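Local atomic coordinates of putative ATP-grasp superfamily protein (Archaeoglobus fulgidus, PDB entry 3DF7), a protein that is of unknown function but probably binds ATP and metal ions. Residues Glu211-Glu214 with Glu215-Ala219. Residues are numbered along the deposited sequence; the frame is centred on the assembly and turned at random.
Sequences EVVE and EAVRA
Arg218 meets Glu214, one helical turn before it, and Glu215, three residues before it, so that a single guanidinium group serves two carboxylates: a compact example of how i to i+3 and i to i+4 salt bridges can be combined on one helix. Arg218 grips Glu215 with the side of its guanidinium, one nitrogen to each carboxylate oxygen. Arg218 NE gives a nearly straight bond to Glu215 OE1 at 2.8 Å, and Arg218 NH2 another to Glu215 OE2 at 3.0 Å; both carboxylate oxygens are met on the syn side and lie almost in the guanidinium plane, though the nitrogens stand 28° out of the carboxylate plane. The Glu215 chain turns about its CB-CG bond (chi2 -43°), which directs its carboxylate along the helix toward the arginine. Glu214 instead reaches out extended and places OE2 2.8 Å from Arg218 NH2, at the guanidinium edge, with its carboxylate plane almost perpendicular to that group. Arg218 NH2 therefore faces both acids, and its positive charge probably offsets the repulsion between Glu214 OE2 and Glu215 OE2, 3.7 Å apart. An alanine in place of Glu215 would probably leave Arg218 NE without its carboxylate mate and the guanidinium freer to turn about its link to Glu214.

Beneath this network the main chain is satisfied in regular alpha-helical fashion: the carbonyl oxygens of Glu211, Val212, Val213 and Glu214 accept from the amides of Glu215, Ala216, Val217 and Arg218, with Val217 N to Val213 O at 2.9 Å. Glu211 OE1 is satisfied by a hydrogen bond with Tyr236 OH. Helix 206-220 is amphipathic: Val212 and Ala216 pack on strands 168-176 and 228-236 of the large antiparallel sheet, while Val213 CG1 comes within 4.2 Å of Val217 CG2, both valines rest against strand 180-191, and Pro240 of strand 240-246 touches Glu211 and Glu215.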
loop_
_atom_site.group_PDB
_atom_site.type_symbol
_atom_site.label_atom_id
_atom_site.label_comp_id
_atom_site.label_asym_id
_atom_site.label_seq_id
_atom_site.Cartn_x
_atom_site.Cartn_y
_atom_site.Cartn_z
ATOM N N GLU A 211 11.432 4.802 -16.894
ATOM C CA GLU A 211 10.757 6.095 -16.774
ATOM C C GLU A 211 9.809 6.143 -15.578
ATOM O O GLU A 211 9.795 7.109 -14.820
ATOM C CB GLU A 211 9.975 6.403 -18.053
ATOM C CG GLU A 211 10.845 6.887 -19.199
ATOM C CD GLU A 211 10.064 7.087 -20.483
ATOM O OE1 GLU A 211 8.885 7.492 -20.406
ATOM O OE2 GLU A 211 10.636 6.856 -21.568
ATOM N N VAL A 212 9.016 5.090 -15.417
ATOM C CA VAL A 212 8.061 5.019 -14.319
ATOM C C VAL A 212 8.771 4.999 -12.961
ATOM O O VAL A 212 8.313 5.620 -12.003
ATOM C CB VAL A 212 7.145 3.782 -14.499
ATOM C CG1 VAL A 212 6.367 3.499 -13.228
ATOM C CG2 VAL A 212 6.180 4.044 -15.654
ATOM N N VAL A 213 9.893 4.294 -12.881
ATOM C CA VAL A 213 10.655 4.244 -11.641
ATOM C C VAL A 213 11.261 5.621 -11.385
ATOM O O VAL A 213 11.211 6.130 -10.269
ATOM C CB VAL A 213 11.796 3.199 -11.716
ATOM C CG1 VAL A 213 12.716 3.331 -10.500
ATOM C CG2 VAL A 213 11.204 1.799 -11.768
ATOM N N GLU A 214 11.810 6.232 -12.431
ATOM C CA GLU A 214 12.427 7.551 -12.288
ATOM C C GLU A 214 11.440 8.576 -11.740
ATOM O O GLU A 214 11.779 9.366 -10.858
ATOM C CB GLU A 214 12.971 8.042 -13.633
ATOM C CG GLU A 214 13.815 9.313 -13.522
ATOM C CD GLU A 214 14.356 9.788 -14.860
ATOM O OE1 GLU A 214 14.945 8.963 -15.584
ATOM O OE2 GLU A 214 14.201 10.985 -15.183
ATOM N N GLU A 215 10.217 8.561 -12.259
ATOM C CA GLU A 215 9.211 9.509 -11.796
ATOM C C GLU A 215 8.657 9.156 -10.420
ATOM O O GLU A 215 8.266 10.043 -9.665
ATOM C CB GLU A 215 8.078 9.625 -12.819
ATOM C CG GLU A 215 8.538 10.187 -14.163
ATOM C CD GLU A 215 9.494 11.359 -14.009
ATOM O OE1 GLU A 215 9.140 12.329 -13.308
ATOM O OE2 GLU A 215 10.604 11.307 -14.584
ATOM N N ALA A 216 8.615 7.867 -10.089
ATOM C CA ALA A 216 8.124 7.448 -8.777
ATOM C C ALA A 216 9.106 7.949 -7.722
ATOM O O ALA A 216 8.710 8.458 -6.674
ATOM C CB ALA A 216 8.017 5.930 -8.703
ATOM N N VAL A 217 10.393 7.796 -8.009
ATOM C CA VAL A 217 11.434 8.243 -7.097
ATOM C C VAL A 217 11.346 9.755 -6.940
ATOM O O VAL A 217 11.417 10.272 -5.829
ATOM C CB VAL A 217 12.842 7.872 -7.618
ATOM C CG1 VAL A 217 13.913 8.537 -6.761
ATOM C CG2 VAL A 217 13.021 6.354 -7.594
ATOM N N ARG A 218 11.178 10.452 -8.060
ATOM C CA ARG A 218 11.084 11.908 -8.042
ATOM C C ARG A 218 9.933 12.353 -7.138
ATOM O O ARG A 218 10.042 13.348 -6.422
ATOM C CB ARG A 218 10.868 12.443 -9.462
ATOM C CG ARG A 218 11.197 13.932 -9.613
ATOM C CD ARG A 218 10.828 14.457 -11.002
ATOM N NE ARG A 218 11.353 13.604 -12.068
ATOM C CZ ARG A 218 12.642 13.431 -12.343
ATOM N NH1 ARG A 218 13.578 14.055 -11.637
ATOM N NH2 ARG A 218 12.995 12.621 -13.327
ATOM N N ALA A 219 8.836 11.603 -7.170
ATOM C CA ALA A 219 7.661 11.906 -6.359
ATOM C C ALA A 219 7.915 11.773 -4.862
ATOM O O ALA A 219 7.593 12.678 -4.089
ATOM C CB ALA A 219 6.495 10.999 -6.767
#